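Alginate biosynthesis protein AlgX (Pseudomonas aeruginosa, PDB 4KNC) takes part in O-acetylation of the exopolysaccharide alginate and protects the polymer from degradation as it crosses the periplasm. Local coordinates at residues A[69-74]-A[124-129]; A[80-85]-A[168-173]; A[266-271]-A[389-394]; A[275-280]-A[292-297]. One frame throughout, in Å; residues are numbered along the deposited sequence.

Contact 1 of 4, residues A[69-74]-A[124-129]; sequences ALRDEL and AGIWTP
The carbonyl oxygen of G125 takes a hydrogen bond from the side chain of R71, with NE of R71 2.8 Å from O of G125. The N-H...O angle is 145°, and NE sits 30° from the plane of the carbonyl while the oxygen lies at the edge of the guanidinium, near its plane. A water accepts from NH2 of R71 at 2.7 Å and adds a weak bond to the same G125 oxygen, closing a small ring on this edge. NH1 of R71 forms a salt bridge with OD1 of D72, 2.8 Å away, which R68 also engages. All three guanidinium nitrogens thus have partners, which fixes the rotation of the group. The R71 chain starts with CG anti to the backbone N and then bends at chi2 (-90°), a course that lays its methylenes along the carbonyls of A124 and G125. Its CD passes 3.5 Å from O of A124, and CG rests 3.9 Å from CG1 of I126. G125, with positive phi, closes helix 107-123 in a Schellman motif, and its carbonyl faces the arginine just beyond that helix end. The contact therefore ties the side of helix 61-76 to the C-terminal end of helix 107-123. From here the chain runs beside the edge strand 80-85, where W127 makes backbone hydrogen bonds with L81 and V83. Elsewhere on helix 61-76, A69 and L70 pack against helix 307-316.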
loop_
_atom_site.group_PDB
_atom_site.type_symbol
_atom_site.label_atom_id
_atom_site.label_comp_id
_atom_site.label_asym_id
_atom_site.label_seq_id
_atom_site.Cartn_x
_atom_site.Cartn_y
_atom_site.Cartn_z
ATOM N N ALA A 69 11.915 2.810 11.216
ATOM C CA ALA A 69 12.975 1.925 10.752
ATOM C C ALA A 69 12.973 1.783 9.230
ATOM O O ALA A 69 14.031 1.835 8.589
ATOM C CB ALA A 69 12.844 0.548 11.416
ATOM N N LEU A 70 11.786 1.590 8.651
ATOM C CA LEU A 70 11.677 1.473 7.200
ATOM C C LEU A 70 12.102 2.763 6.507
ATOM O O LEU A 70 12.867 2.734 5.534
ATOM C CB LEU A 70 10.252 1.093 6.786
ATOM C CG LEU A 70 9.994 1.052 5.274
ATOM C CD1 LEU A 70 10.958 0.058 4.609
ATOM C CD2 LEU A 70 8.543 0.699 4.971
ATOM N N ARG A 71 11.607 3.892 7.010
ATOM C CA ARG A 71 12.007 5.198 6.482
ATOM C C ARG A 71 13.527 5.337 6.484
ATOM O O ARG A 71 14.114 5.814 5.513
ATOM C CB ARG A 71 11.356 6.342 7.276
ATOM C CG ARG A 71 11.761 7.757 6.849
ATOM C CD ARG A 71 13.000 8.253 7.628
ATOM N NE ARG A 71 13.444 9.576 7.196
ATOM C CZ ARG A 71 14.694 10.012 7.329
ATOM N NH1 ARG A 71 15.612 9.220 7.871
ATOM N NH2 ARG A 71 15.030 11.228 6.913
ATOM N N ASP A 72 14.161 4.912 7.574
ATOM C CA ASP A 72 15.611 5.054 7.701
ATOM C C ASP A 72 16.340 4.179 6.709
ATOM O O ASP A 72 17.250 4.636 6.028
ATOM C CB ASP A 72 16.080 4.745 9.118
ATOM C CG ASP A 72 15.760 5.855 10.084
ATOM O OD1 ASP A 72 15.567 7.007 9.628
ATOM O OD2 ASP A 72 15.710 5.578 11.296
ATOM N N GLU A 73 15.939 2.917 6.628
ATOM C CA GLU A 73 16.514 2.037 5.623
ATOM C C GLU A 73 16.412 2.649 4.216
ATOM O O GLU A 73 17.397 2.677 3.477
ATOM C CB GLU A 73 15.863 0.655 5.682
ATOM C CG GLU A 73 16.624 -0.421 4.937
ATOM C CD GLU A 73 18.025 -0.639 5.487
ATOM O OE1 GLU A 73 18.305 -0.233 6.639
ATOM O OE2 GLU A 73 18.855 -1.216 4.756
ATOM N N LEU A 74 15.236 3.164 3.861
ATOM C CA LEU A 74 15.082 3.829 2.564
ATOM C C LEU A 74 16.021 5.034 2.402
ATOM O O LEU A 74 16.665 5.191 1.358
ATOM C CB LEU A 74 13.632 4.259 2.339
ATOM C CG LEU A 74 12.660 3.093 2.118
ATOM C CD1 LEU A 74 11.228 3.563 2.293
ATOM C CD2 LEU A 74 12.872 2.505 0.734
ATOM N N ALA A 124 8.361 10.328 12.453
ATOM C CA ALA A 124 9.101 9.167 11.962
ATOM C C ALA A 124 10.065 9.508 10.799
ATOM O O ALA A 124 10.741 8.621 10.257
ATOM C CB ALA A 124 8.128 8.039 11.561
ATOM N N GLY A 125 10.145 10.786 10.427
ATOM C CA GLY A 125 11.032 11.219 9.350
ATOM C C GLY A 125 10.389 11.071 7.974
ATOM O O GLY A 125 11.066 10.950 6.950
ATOM N N ILE A 126 9.066 11.092 7.955
ATOM C CA ILE A 126 8.315 10.894 6.724
ATOM C C ILE A 126 7.641 12.193 6.289
ATOM O O ILE A 126 6.959 12.842 7.076
ATOM C CB ILE A 126 7.251 9.786 6.910
ATOM C CG1 ILE A 126 7.940 8.446 7.208
ATOM C CG2 ILE A 126 6.318 9.715 5.674
ATOM C CD1 ILE A 126 6.977 7.275 7.452
ATOM N N TRP A 127 7.840 12.573 5.033
ATOM C CA TRP A 127 7.195 13.751 4.485
ATOM C C TRP A 127 5.725 13.439 4.303
ATOM O O TRP A 127 5.382 12.473 3.621
ATOM C CB TRP A 127 7.825 14.122 3.140
ATOM C CG TRP A 127 9.251 14.607 3.276
ATOM C CD1 TRP A 127 10.388 13.855 3.162
ATOM C CD2 TRP A 127 9.683 15.945 3.571
ATOM N NE1 TRP A 127 11.497 14.642 3.356
ATOM C CE2 TRP A 127 11.096 15.925 3.619
ATOM C CE3 TRP A 127 9.017 17.149 3.805
ATOM C CZ2 TRP A 127 11.855 17.069 3.879
ATOM C CZ3 TRP A 127 9.778 18.293 4.070
ATOM C CH2 TRP A 127 11.181 18.238 4.101
ATOM N N THR A 128 4.855 14.252 4.898
ATOM C CA THR A 128 3.442 13.900 4.932
ATOM C C THR A 128 2.499 15.053 4.623
ATOM O O THR A 128 2.260 15.896 5.478
ATOM C CB THR A 128 3.071 13.342 6.296
ATOM O OG1 THR A 128 4.096 12.435 6.717
ATOM C CG2 THR A 128 1.726 12.630 6.209
ATOM N N PRO A 129 1.949 15.082 3.400
ATOM C CA PRO A 129 1.024 16.165 3.058
ATOM C C PRO A 129 -0.149 16.233 4.029
ATOM O O PRO A 129 -0.662 15.201 4.510
ATOM C CB PRO A 129 0.547 15.779 1.656
ATOM C CG PRO A 129 1.685 14.998 1.093
ATOM C CD PRO A 129 2.245 14.220 2.241
HETATM O O HOH W 1 13.439 12.409 5.148
#

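Contact 2 of 4, residues A[80-85]-A[168-173]; sequences ELVVVY and KQVPGF
E80 and V170 pass alongside each other with their side chains running in opposite directions, so that one methyl of the valine meets the aliphatic part of the glutamate. CG1 of V170 lies 3.6 Å from CB of E80 and equally close to its CG. That methyl stands anti to the valine's own backbone N (chi1 -179°), which sets it against the E80 stem, leaving CG2 to approach CG2 of V82 at 4.2 Å. The glutamate chain bends at chi2 (-81°), and its outer half crosses P171 at about a right angle, with OE2 of E80 4.1 Å from CG of the proline ring. V170 and P171 begin a type II turn, closed by a bond from N of F173 to O of V170 (2.9 Å), that follows the end of helix 153-169 and brings both residues against the start of strand 80-85. The polar end of E80 is served from elsewhere: OE1 accepts a hydrogen bond from the indole NH of W127, whose side chain also touches P171, and OE2 has a long, weak ion pair with K75. Across the two segments the attraction is thus mostly van der Waals contact between methyls and methylenes, and a buried acid contributes its hydrocarbon stem here while OE1 of its carboxylate bonds to W127.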
loop_
_atom_site.group_PDB
_atom_site.type_symbol
_atom_site.label_atom_id
_atom_site.label_comp_id
_atom_site.label_asym_id
_atom_site.label_seq_id
_atom_site.Cartn_x
_atom_site.Cartn_y
_atom_site.Cartn_z
ATOM N N GLU A 80 13.846 9.385 -0.280
ATOM C CA GLU A 80 12.991 10.120 0.649
ATOM C C GLU A 80 11.588 9.533 0.557
ATOM O O GLU A 80 11.118 9.225 -0.539
ATOM C CB GLU A 80 12.939 11.605 0.272
ATOM C CG GLU A 80 14.266 12.335 0.337
ATOM C CD GLU A 80 14.629 12.753 1.749
ATOM O OE1 GLU A 80 13.726 12.844 2.610
ATOM O OE2 GLU A 80 15.820 12.983 2.005
ATOM N N LEU A 81 10.910 9.403 1.693
ATOM C CA LEU A 81 9.573 8.824 1.707
ATOM C C LEU A 81 8.471 9.872 1.934
ATOM O O LEU A 81 8.537 10.669 2.869
ATOM C CB LEU A 81 9.481 7.712 2.764
ATOM C CG LEU A 81 8.151 6.943 2.839
ATOM C CD1 LEU A 81 7.877 6.217 1.535
ATOM C CD2 LEU A 81 8.164 5.963 3.999
ATOM N N VAL A 82 7.467 9.862 1.060
ATOM C CA VAL A 82 6.276 10.677 1.228
ATOM C C VAL A 82 5.081 9.748 1.435
ATOM O O VAL A 82 4.858 8.844 0.625
ATOM C CB VAL A 82 6.026 11.548 -0.024
ATOM C CG1 VAL A 82 4.677 12.256 0.061
ATOM C CG2 VAL A 82 7.153 12.558 -0.209
ATOM N N VAL A 83 4.322 9.946 2.513
ATOM C CA VAL A 83 3.111 9.146 2.718
ATOM C C VAL A 83 1.845 9.967 2.441
ATOM O O VAL A 83 1.659 11.071 2.967
ATOM C CB VAL A 83 3.045 8.444 4.125
ATOM C CG1 VAL A 83 1.620 8.056 4.477
ATOM C CG2 VAL A 83 3.935 7.198 4.173
ATOM N N VAL A 84 0.997 9.433 1.569
ATOM C CA VAL A 84 -0.306 10.016 1.321
ATOM C C VAL A 84 -1.333 9.231 2.125
ATOM O O VAL A 84 -1.699 8.109 1.767
ATOM C CB VAL A 84 -0.640 9.999 -0.162
ATOM C CG1 VAL A 84 -2.130 10.329 -0.373
ATOM C CG2 VAL A 84 0.270 11.009 -0.905
ATOM N N TYR A 85 -1.763 9.816 3.235
ATOM C CA TYR A 85 -2.666 9.173 4.175
ATOM C C TYR A 85 -4.070 9.650 3.832
ATOM O O TYR A 85 -4.517 10.690 4.322
ATOM C CB TYR A 85 -2.288 9.614 5.589
ATOM C CG TYR A 85 -2.834 8.795 6.755
ATOM C CD1 TYR A 85 -2.693 7.403 6.805
ATOM C CD2 TYR A 85 -3.439 9.428 7.840
ATOM C CE1 TYR A 85 -3.160 6.669 7.900
ATOM C CE2 TYR A 85 -3.910 8.704 8.936
ATOM C CZ TYR A 85 -3.771 7.332 8.955
ATOM O OH TYR A 85 -4.242 6.639 10.038
ATOM N N LYS A 168 7.754 19.533 -3.585
ATOM C CA LYS A 168 8.674 20.642 -3.806
ATOM C C LYS A 168 9.603 20.930 -2.620
ATOM O O LYS A 168 10.663 21.513 -2.808
ATOM C CB LYS A 168 7.912 21.903 -4.230
ATOM C CG LYS A 168 7.318 21.788 -5.642
ATOM C CD LYS A 168 6.401 22.962 -5.955
ATOM C CE LYS A 168 5.799 22.858 -7.347
ATOM N NZ LYS A 168 4.694 23.858 -7.530
ATOM N N GLN A 169 9.222 20.511 -1.413
ATOM C CA GLN A 169 10.060 20.724 -0.219
ATOM C C GLN A 169 11.118 19.636 -0.036
ATOM O O GLN A 169 12.049 19.783 0.767
ATOM C CB GLN A 169 9.204 20.755 1.059
ATOM C CG GLN A 169 8.170 21.882 1.148
ATOM C CD GLN A 169 7.108 21.610 2.210
ATOM O OE1 GLN A 169 7.173 20.612 2.938
ATOM N NE2 GLN A 169 6.115 22.489 2.291
ATOM N N VAL A 170 10.962 18.532 -0.751
ATOM C CA VAL A 170 11.804 17.362 -0.519
ATOM C C VAL A 170 13.237 17.588 -1.002
ATOM O O VAL A 170 13.449 17.999 -2.139
ATOM C CB VAL A 170 11.193 16.092 -1.164
ATOM C CG1 VAL A 170 12.054 14.879 -0.905
ATOM C CG2 VAL A 170 9.804 15.852 -0.619
ATOM N N PRO A 171 14.230 17.330 -0.128
ATOM C CA PRO A 171 15.637 17.542 -0.499
ATOM C C PRO A 171 15.995 16.822 -1.804
ATOM O O PRO A 171 15.694 15.642 -1.959
ATOM C CB PRO A 171 16.405 16.939 0.685
ATOM C CG PRO A 171 15.466 17.058 1.845
ATOM C CD PRO A 171 14.091 16.842 1.258
ATOM N N GLY A 172 16.602 17.543 -2.743
ATOM C CA GLY A 172 16.888 16.983 -4.052
ATOM C C GLY A 172 15.869 17.256 -5.153
ATOM O O GLY A 172 16.178 17.055 -6.330
ATOM N N PHE A 173 14.667 17.712 -4.789
ATOM C CA PHE A 173 13.595 17.942 -5.772
ATOM C C PHE A 173 14.019 18.870 -6.908
ATOM O O PHE A 173 13.537 18.741 -8.035
ATOM C CB PHE A 173 12.308 18.481 -5.114
ATOM C CG PHE A 173 11.142 18.625 -6.079
ATOM C CD1 PHE A 173 10.259 17.567 -6.287
ATOM C CD2 PHE A 173 10.931 19.815 -6.774
ATOM C CE1 PHE A 173 9.198 17.691 -7.171
ATOM C CE2 PHE A 173 9.878 19.946 -7.669
ATOM C CZ PHE A 173 9.000 18.880 -7.865
#

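Contact 3 of 4, residues A[266-271]-A[389-394]; sequences NAVSGG and KAVDTG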
loop_
_atom_site.group_PDB
_atom_site.type_symbol
_atom_site.label_atom_id
_atom_site.label_comp_id
_atom_site.label_asym_id
_atom_site.label_seq_id
_atom_site.Cartn_x
_atom_site.Cartn_y
_atom_site.Cartn_z
ATOM N N ASN A 266 3.321 2.754 -9.916
ATOM C CA ASN A 266 3.353 1.313 -9.670
ATOM C C ASN A 266 2.222 0.843 -8.759
ATOM O O ASN A 266 2.317 -0.218 -8.124
ATOM C CB ASN A 266 4.715 0.890 -9.080
ATOM C CG ASN A 266 5.882 1.099 -10.059
ATOM O OD1 ASN A 266 6.744 1.944 -9.840
ATOM N ND2 ASN A 266 5.911 0.317 -11.133
ATOM N N ALA A 267 1.145 1.628 -8.699
ATOM C CA ALA A 267 -0.001 1.282 -7.867
ATOM C C ALA A 267 -0.577 -0.071 -8.284
ATOM O O ALA A 267 -0.487 -0.452 -9.453
ATOM C CB ALA A 267 -1.078 2.348 -7.973
ATOM N N VAL A 268 -1.179 -0.773 -7.328
ATOM C CA VAL A 268 -1.785 -2.083 -7.569
ATOM C C VAL A 268 -3.229 -2.043 -7.106
ATOM O O VAL A 268 -3.500 -1.841 -5.931
ATOM C CB VAL A 268 -1.037 -3.204 -6.811
ATOM C CG1 VAL A 268 -1.772 -4.540 -6.936
ATOM C CG2 VAL A 268 0.428 -3.336 -7.318
ATOM N N SER A 269 -4.167 -2.214 -8.032
ATOM C CA SER A 269 -5.573 -2.209 -7.657
ATOM C C SER A 269 -5.851 -3.469 -6.852
ATOM O O SER A 269 -5.485 -4.562 -7.263
ATOM C CB SER A 269 -6.458 -2.154 -8.907
ATOM O OG SER A 269 -6.145 -1.000 -9.677
ATOM N N GLY A 270 -6.469 -3.300 -5.689
ATOM C CA GLY A 270 -6.691 -4.402 -4.774
ATOM C C GLY A 270 -5.506 -4.652 -3.871
ATOM O O GLY A 270 -5.578 -5.479 -2.963
ATOM N N GLY A 271 -4.407 -3.934 -4.092
ATOM C CA GLY A 271 -3.178 -4.259 -3.377
ATOM C C GLY A 271 -3.149 -3.866 -1.910
ATOM O O GLY A 271 -2.351 -4.391 -1.134
ATOM N N LYS A 389 -3.008 -11.191 -5.964
ATOM C CA LYS A 389 -3.223 -11.910 -7.219
ATOM C C LYS A 389 -2.825 -11.064 -8.424
ATOM O O LYS A 389 -2.572 -11.591 -9.511
ATOM C CB LYS A 389 -4.701 -12.307 -7.374
ATOM C CG LYS A 389 -5.313 -13.104 -6.216
ATOM C CD LYS A 389 -4.769 -14.523 -6.129
ATOM C CE LYS A 389 -5.584 -15.359 -5.149
ATOM N NZ LYS A 389 -4.989 -16.703 -4.943
ATOM N N ALA A 390 -2.783 -9.748 -8.237
ATOM C CA ALA A 390 -2.582 -8.846 -9.361
ATOM C C ALA A 390 -1.128 -8.466 -9.616
ATOM O O ALA A 390 -0.834 -7.847 -10.626
ATOM C CB ALA A 390 -3.445 -7.602 -9.211
ATOM N N VAL A 391 -0.213 -8.836 -8.722
ATOM C CA VAL A 391 1.188 -8.490 -8.936
ATOM C C VAL A 391 2.005 -9.596 -9.587
ATOM O O VAL A 391 1.584 -10.741 -9.667
ATOM C CB VAL A 391 1.893 -8.045 -7.637
ATOM C CG1 VAL A 391 1.103 -6.920 -6.968
ATOM C CG2 VAL A 391 2.076 -9.230 -6.702
ATOM N N ASP A 392 3.192 -9.227 -10.045
ATOM C CA ASP A 392 4.117 -10.156 -10.672
ATOM C C ASP A 392 5.526 -9.783 -10.228
ATOM O O ASP A 392 6.116 -8.831 -10.741
ATOM C CB ASP A 392 3.993 -10.072 -12.198
ATOM C CG ASP A 392 4.808 -11.142 -12.925
ATOM O OD1 ASP A 392 6.003 -11.328 -12.604
ATOM O OD2 ASP A 392 4.246 -11.792 -13.837
ATOM N N THR A 393 6.052 -10.525 -9.257
ATOM C CA THR A 393 7.425 -10.336 -8.785
ATOM C C THR A 393 8.306 -11.451 -9.332
ATOM O O THR A 393 9.436 -11.653 -8.879
ATOM C CB THR A 393 7.510 -10.334 -7.242
ATOM O OG1 THR A 393 7.160 -11.629 -6.732
ATOM C CG2 THR A 393 6.570 -9.284 -6.650
ATOM N N GLY A 394 7.771 -12.170 -10.317
ATOM C CA GLY A 394 8.450 -13.304 -10.909
ATOM C C GLY A 394 8.454 -14.496 -9.975
ATOM O O GLY A 394 9.314 -15.370 -10.076
#
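This is a small, mainly apolar contact between two loops, one from each domain: 266-271 follows strand 263-265 of the SGNH hydrolase-like domain, and 389-394 links strands 380-386 and 396-400 of the carbohydrate-binding module. V268 carries it. Both of its methyls reach CG1 of V391, with CG2 of V268 at 3.7 Å and CG1 of V268 at the same separation, so one methyl of V391 is set against the fork of the other valine. The two side chains cross at about a right angle. V391 places CG1 beside its backbone N (chi1 -53°), which turns this methyl to V268. Nearer the surface, CB of A390 lies 4.2 Å from CG1 of V268 and 4.1 Å from O of S269, extending the contact toward solvent. A type II turn from V268 to G271, closed by N of G271 bonding to O of V268 at 2.9 Å, shapes the first loop; in the second, OD1 of D392 accepts from N of G394 in an Asx turn. S276 of helix 275-282 also packs against V268. The neighbouring S269 touches S243, the inferred nucleophile, with its side chain about 7 Å from that of H150, the inferred proton acceptor. The arrangement is thus a domain interface beside the probable Ser-His-Asp active site of an SGNH hydrolase fold, consistent with a binding module set close to the catalytic centre.

Contact 4 of 4, residues A[275-280]-A[292-297]; sequences SSLLAY and KILIWE
Helix 275-280 runs roughly antiparallel to strand 293-297, at 150° between their directions, with the axes 9.7 Å apart at closest approach. L277 is the main link, and its two methyls take different partners. CD2 stands over the face of the W296 indole, 3.7 Å from the centroid of the six-membered ring and only 6° off the ring normal, a CH-pi contact aimed at the middle of the ring. CD1 of L277 instead reaches CD2 of L294, at 3.6 Å. With CG anti to its backbone N (chi1 175°), L277 directs this fork from the helix to the sheet. One turn on, Y280 and L294 slide past each other in opposite directions, CE2 of the tyrosine coming within 3.9 Å of CD1 of the leucine, so L294 has a methyl for each of the two helix residues. The indole's position is also set outside the segments: NE1 of W296 donates to O of F273, and its ring meets those of F298 and F273. L277 in turn touches F309 of helix 307-316. All four residues in touch are buried, and they meet through methyls and aromatic carbons alone; cohesion of helix and sheet at this point accordingly rests on dispersion and the exclusion of water.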
loop_
_atom_site.group_PDB
_atom_site.type_symbol
_atom_site.label_atom_id
_atom_site.label_comp_id
_atom_site.label_asym_id
_atom_site.label_seq_id
_atom_site.Cartn_x
_atom_site.Cartn_y
_atom_site.Cartn_z
ATOM N N SER A 275 0.935 -4.480 -0.930
ATOM C CA SER A 275 1.309 -5.169 -2.165
ATOM C C SER A 275 2.112 -4.337 -3.162
ATOM O O SER A 275 3.109 -4.801 -3.726
ATOM C CB SER A 275 0.061 -5.771 -2.834
ATOM O OG SER A 275 -0.535 -6.733 -1.975
ATOM N N SER A 276 1.690 -3.098 -3.370
ATOM C CA SER A 276 2.304 -2.272 -4.401
ATOM C C SER A 276 3.762 -1.979 -4.088
ATOM O O SER A 276 4.642 -2.128 -4.940
ATOM C CB SER A 276 1.516 -0.972 -4.582
ATOM O OG SER A 276 2.199 -0.096 -5.452
ATOM N N LEU A 277 4.014 -1.569 -2.855
ATOM C CA LEU A 277 5.372 -1.251 -2.427
ATOM C C LEU A 277 6.261 -2.507 -2.390
ATOM O O LEU A 277 7.429 -2.461 -2.774
ATOM C CB LEU A 277 5.333 -0.574 -1.056
ATOM C CG LEU A 277 6.635 -0.239 -0.329
ATOM C CD1 LEU A 277 7.530 0.624 -1.192
ATOM C CD2 LEU A 277 6.306 0.484 0.949
ATOM N N LEU A 278 5.714 -3.631 -1.934
ATOM C CA LEU A 278 6.499 -4.867 -1.913
ATOM C C LEU A 278 6.873 -5.318 -3.335
ATOM O O LEU A 278 8.023 -5.649 -3.604
ATOM C CB LEU A 278 5.756 -5.980 -1.163
ATOM C CG LEU A 278 5.588 -5.867 0.358
ATOM C CD1 LEU A 278 4.971 -7.156 0.949
ATOM C CD2 LEU A 278 6.926 -5.544 1.047
ATOM N N ALA A 279 5.908 -5.307 -4.250
ATOM C CA ALA A 279 6.200 -5.686 -5.631
ATOM C C ALA A 279 7.225 -4.743 -6.247
ATOM O O ALA A 279 8.186 -5.189 -6.885
ATOM C CB ALA A 279 4.922 -5.714 -6.469
ATOM N N TYR A 280 7.026 -3.442 -6.044
ATOM C CA TYR A 280 7.979 -2.441 -6.547
ATOM C C TYR A 280 9.405 -2.656 -6.022
ATOM O O TYR A 280 10.369 -2.673 -6.794
ATOM C CB TYR A 280 7.510 -1.011 -6.225
ATOM C CG TYR A 280 8.428 0.055 -6.776
ATOM C CD1 TYR A 280 8.844 0.025 -8.102
ATOM C CD2 TYR A 280 8.871 1.099 -5.978
ATOM C CE1 TYR A 280 9.694 1.003 -8.612
ATOM C CE2 TYR A 280 9.708 2.076 -6.479
ATOM C CZ TYR A 280 10.119 2.022 -7.792
ATOM O OH TYR A 280 10.959 3.003 -8.284
ATOM N N LYS A 292 14.601 9.019 -6.261
ATOM C CA LYS A 292 14.981 9.973 -5.227
ATOM C C LYS A 292 13.828 10.110 -4.237
ATOM O O LYS A 292 14.029 10.342 -3.047
ATOM C CB LYS A 292 15.253 11.341 -5.861
ATOM C CG LYS A 292 16.324 11.325 -6.934
ATOM C CD LYS A 292 17.707 11.226 -6.314
ATOM C CE LYS A 292 18.798 11.195 -7.373
ATOM N NZ LYS A 292 18.800 9.901 -8.120
ATOM N N ILE A 293 12.611 9.980 -4.753
ATOM C CA ILE A 293 11.407 10.151 -3.950
ATOM C C ILE A 293 10.427 8.991 -4.189
ATOM O O ILE A 293 10.164 8.595 -5.330
ATOM C CB ILE A 293 10.698 11.503 -4.250
ATOM C CG1 ILE A 293 11.671 12.681 -4.127
ATOM C CG2 ILE A 293 9.482 11.701 -3.330
ATOM C CD1 ILE A 293 11.028 14.029 -4.366
ATOM N N LEU A 294 9.913 8.446 -3.099
ATOM C CA LEU A 294 8.933 7.372 -3.146
ATOM C C LEU A 294 7.658 7.867 -2.479
ATOM O O LEU A 294 7.667 8.216 -1.295
ATOM C CB LEU A 294 9.464 6.135 -2.407
ATOM C CG LEU A 294 8.546 4.908 -2.297
ATOM C CD1 LEU A 294 8.182 4.372 -3.672
ATOM C CD2 LEU A 294 9.224 3.822 -1.468
ATOM N N ILE A 295 6.574 7.920 -3.240
ATOM C CA ILE A 295 5.283 8.321 -2.694
ATOM C C ILE A 295 4.424 7.084 -2.388
ATOM O O ILE A 295 4.250 6.212 -3.234
ATOM C CB ILE A 295 4.521 9.208 -3.694
ATOM C CG1 ILE A 295 5.366 10.417 -4.097
ATOM C CG2 ILE A 295 3.186 9.671 -3.110
ATOM C CD1 ILE A 295 4.766 11.162 -5.266
ATOM N N TRP A 296 3.865 7.025 -1.187
ATOM C CA TRP A 296 3.164 5.831 -0.741
ATOM C C TRP A 296 1.763 6.192 -0.284
ATOM O O TRP A 296 1.587 6.885 0.711
ATOM C CB TRP A 296 3.962 5.155 0.381
ATOM C CG TRP A 296 3.397 3.851 0.892
ATOM C CD1 TRP A 296 2.411 3.081 0.325
ATOM C CD2 TRP A 296 3.782 3.182 2.097
ATOM N NE1 TRP A 296 2.174 1.962 1.108
ATOM C CE2 TRP A 296 2.995 2.010 2.202
ATOM C CE3 TRP A 296 4.706 3.465 3.103
ATOM C CZ2 TRP A 296 3.118 1.125 3.271
ATOM C CZ3 TRP A 296 4.832 2.578 4.164
ATOM C CH2 TRP A 296 4.044 1.428 4.237
ATOM N N GLU A 297 0.770 5.708 -1.027
ATOM C CA GLU A 297 -0.624 6.067 -0.809
ATOM C C GLU A 297 -1.451 4.893 -0.269
ATOM O O GLU A 297 -1.432 3.796 -0.834
ATOM C CB GLU A 297 -1.237 6.587 -2.115
ATOM C CG GLU A 297 -2.768 6.679 -2.100
ATOM C CD GLU A 297 -3.457 5.387 -2.597
ATOM O OE1 GLU A 297 -4.309 4.853 -1.853
ATOM O OE2 GLU A 297 -3.154 4.908 -3.719
#

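Overall arrangement
Contacts 1, 2 and 4 belong to the SGNH hydrolase-like domain and touch one another, whereas contact 3 joins that domain to the carbohydrate-binding module. Contacts 2 and 4 reach neighbouring strands, 80-85 and 293-298, of one parallel sheet; both are buried and apolar, although in contact 2 an acid supplies part of the surface. Contact 1, partly buried at the edge of this sheet, is the polar one, and W127 leads from it into contact 2. Contact 3 is mainly apolar too and buries the least area of the four, with the exposed residues S269 and A390 at its margin; it meets contact 4 where S276 bonds to O of N266, yet lies about 12 Å from contact 1 between nearest atoms.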